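Local coordinates for protein thiosulfate sulfurtransferase RDL2, mitochondrial (Saccharomyces cerevisiae, PDB 6K6R) that catalyses the transfer of sulfane sulfur from thiosulfate to cyanide in mitochondria, giving thiocyanate and sulfite, at residues A[55-60]-A[70-75]. Residues are numbered along the deposited sequence; the frame is centred on the assembly and turned at random.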
loop_
_atom_site.group_PDB
_atom_site.type_symbol
_atom_site.label_atom_id
_atom_site.label_comp_id
_atom_site.label_asym_id
_atom_site.label_seq_id
_atom_site.Cartn_x
_atom_site.Cartn_y
_atom_site.Cartn_z
ATOM N N ARG A 55 2.655 -6.923 -2.303
ATOM C CA ARG A 55 3.409 -8.108 -2.676
ATOM C C ARG A 55 3.472 -9.088 -1.507
ATOM O O ARG A 55 3.139 -8.764 -0.362
ATOM C CB ARG A 55 4.824 -7.736 -3.115
ATOM C CG ARG A 55 4.908 -6.984 -4.430
ATOM C CD ARG A 55 6.316 -6.463 -4.642
ATOM N NE ARG A 55 6.826 -5.814 -3.439
ATOM C CZ ARG A 55 8.115 -5.606 -3.189
ATOM N NH1 ARG A 55 9.032 -6.000 -4.061
ATOM N NH2 ARG A 55 8.485 -5.007 -2.065
ATOM N N GLU A 56 3.907 -10.306 -1.811
ATOM C CA GLU A 56 4.121 -11.291 -0.769
ATOM C C GLU A 56 5.381 -10.945 0.020
ATOM O O GLU A 56 6.334 -10.388 -0.533
ATOM C CB GLU A 56 4.245 -12.687 -1.373
ATOM C CG GLU A 56 2.929 -13.258 -1.869
ATOM C CD GLU A 56 1.846 -13.222 -0.807
ATOM O OE1 GLU A 56 2.131 -13.610 0.344
ATOM O OE2 GLU A 56 0.712 -12.803 -1.121
ATOM N N PRO A 57 5.407 -11.251 1.321
ATOM C CA PRO A 57 6.619 -10.978 2.112
ATOM C C PRO A 57 7.867 -11.598 1.516
ATOM O O PRO A 57 8.977 -11.100 1.745
ATOM C CB PRO A 57 6.287 -11.585 3.482
ATOM C CG PRO A 57 4.803 -11.622 3.536
ATOM C CD PRO A 57 4.339 -11.859 2.131
ATOM N N LYS A 58 7.709 -12.676 0.743
ATOM C CA LYS A 58 8.848 -13.276 0.059
ATOM C C LYS A 58 9.480 -12.296 -0.925
ATOM O O LYS A 58 10.709 -12.240 -1.050
ATOM C CB LYS A 58 8.424 -14.576 -0.646
ATOM C CG LYS A 58 7.602 -15.579 0.207
ATOM C CD LYS A 58 6.110 -15.240 0.289
ATOM C CE LYS A 58 5.484 -15.746 1.584
ATOM N NZ LYS A 58 4.099 -15.226 1.781
ATOM N N GLU A 59 8.660 -11.500 -1.615
ATOM C CA GLU A 59 9.194 -10.506 -2.542
ATOM C C GLU A 59 9.710 -9.264 -1.825
ATOM O O GLU A 59 10.640 -8.612 -2.314
ATOM C CB GLU A 59 8.127 -10.105 -3.562
ATOM C CG GLU A 59 7.470 -11.279 -4.263
ATOM C CD GLU A 59 6.210 -10.880 -5.002
ATOM O OE1 GLU A 59 5.107 -11.238 -4.536
ATOM O OE2 GLU A 59 6.324 -10.205 -6.048
ATOM N N VAL A 60 9.121 -8.919 -0.675
ATOM C CA VAL A 60 9.580 -7.761 0.083
ATOM C C VAL A 60 10.992 -7.965 0.617
ATOM O O VAL A 60 11.690 -6.986 0.907
ATOM C CB VAL A 60 8.595 -7.453 1.227
ATOM C CG1 VAL A 60 8.838 -6.062 1.785
ATOM C CG2 VAL A 60 7.162 -7.578 0.737
ATOM N N ASN A 70 3.266 -3.700 4.653
ATOM C CA ASN A 70 3.080 -4.857 3.784
ATOM C C ASN A 70 1.761 -5.531 4.139
ATOM O O ASN A 70 1.605 -6.070 5.239
ATOM C CB ASN A 70 4.248 -5.831 3.917
ATOM C CG ASN A 70 4.114 -7.034 2.998
ATOM O OD1 ASN A 70 4.622 -8.113 3.293
ATOM N ND2 ASN A 70 3.430 -6.849 1.872
ATOM N N ILE A 71 0.812 -5.490 3.209
ATOM C CA ILE A 71 -0.449 -6.213 3.340
ATOM C C ILE A 71 -0.608 -7.080 2.096
ATOM O O ILE A 71 -1.121 -6.605 1.072
ATOM C CB ILE A 71 -1.635 -5.255 3.527
ATOM C CG1 ILE A 71 -1.420 -4.372 4.759
ATOM C CG2 ILE A 71 -2.934 -6.030 3.660
ATOM C CD1 ILE A 71 -2.622 -3.524 5.121
ATOM N N PRO A 72 -0.179 -8.342 2.134
ATOM C CA PRO A 72 -0.191 -9.162 0.914
ATOM C C PRO A 72 -1.613 -9.527 0.509
ATOM O O PRO A 72 -2.381 -10.074 1.303
ATOM C CB PRO A 72 0.626 -10.397 1.307
ATOM C CG PRO A 72 0.493 -10.485 2.789
ATOM C CD PRO A 72 0.314 -9.083 3.307
ATOM N N VAL A 73 -1.955 -9.219 -0.742
ATOM C CA VAL A 73 -3.321 -9.422 -1.213
ATOM C C VAL A 73 -3.575 -10.891 -1.536
ATOM O O VAL A 73 -4.660 -11.417 -1.265
ATOM C CB VAL A 73 -3.605 -8.505 -2.419
ATOM C CG1 VAL A 73 -2.527 -8.659 -3.483
ATOM C CG2 VAL A 73 -4.985 -8.780 -2.996
ATOM N N ASN A 74 -2.584 -11.580 -2.108
ATOM C CA ASN A 74 -2.751 -12.996 -2.420
ATOM C C ASN A 74 -2.890 -13.826 -1.149
ATOM O O ASN A 74 -3.776 -14.684 -1.049
ATOM C CB ASN A 74 -1.574 -13.497 -3.258
ATOM C CG ASN A 74 -1.673 -13.083 -4.712
ATOM O OD1 ASN A 74 -2.740 -12.700 -5.191
ATOM N ND2 ASN A 74 -0.554 -13.158 -5.423
ATOM N N SER A 75 -2.023 -13.585 -0.165
ATOM C CA SER A 75 -2.058 -14.374 1.063
ATOM C C SER A 75 -3.271 -14.022 1.915
ATOM O O SER A 75 -4.023 -14.907 2.336
ATOM C CB SER A 75 -0.766 -14.172 1.856
ATOM O OG SER A 75 0.326 -14.814 1.222
HETATM O O HOH W 1 0.266 -10.807 -3.235
#
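Asn70 lays its carboxamide beside Val60 CG2 (OD1 at 3.6 Å), while OD1 alone touches Pro57, at CG (3.5 Å). With CG anti to the backbone N (chi1 -178°), the amide extends toward the start of helix 57-60. There ND2 donates to Arg55 O, 3.0 Å away, along a nearly straight N-H line (166°) that lies almost in the amide plane. ND2 also reaches Asp53 O, so one amide nitrogen ties two carbonyls where the chain leaves strand 49-53. An alanine in place of Asn70 would probably leave Arg55 O and Asp53 O without this shared donor and open a gap beside Val60 CG2 and the Pro57 ring. Next to the amide, Pro72 CB sits 3.4 Å from Arg55 O, and its ring crosses that of Pro57 at about a right angle.

The second grip is the Glu56 carboxylate, which a chain bent at chi2 (-53°) swings toward 72-75. OE2 takes a weak bond from Ser75 N (3.0 Å), and a water donates to it while accepting from Asn74 N. The Ser75 OG to Glu56 OE1 bond is modelled so short that its geometry is doubtful. Lys58 NZ meets the anti lone pair of Glu56 OE1 (2.9 Å) in a salt bridge. Glu56 is also the N-cap residue: its N-H goes to Glu59 OE1 (3.1 Å), the N3-to-N-cap bond of a capping box, while its own carboxylate turns away to Ser75. Glu59 is salt-bridged in turn to Arg111 at the start of helix 111-121.

In this rhodanese domain the contact joins the start of helix 57-60, just after strand 49-53, to the end of the neighbouring parallel strand 69-70 and the loop after it. Arg55 touches Ala107, next to the persulfide-bearing Cys106, so the joint borders the active-site loop. Lys58, with the weak Ser75 N-H and the water, would probably favour the ionised form of Glu56, so the charge is held on the 55-60 side; the link across to 74-75 rests on hydrogen bonds and a water, whereas the Asn70 link is neutral and directional.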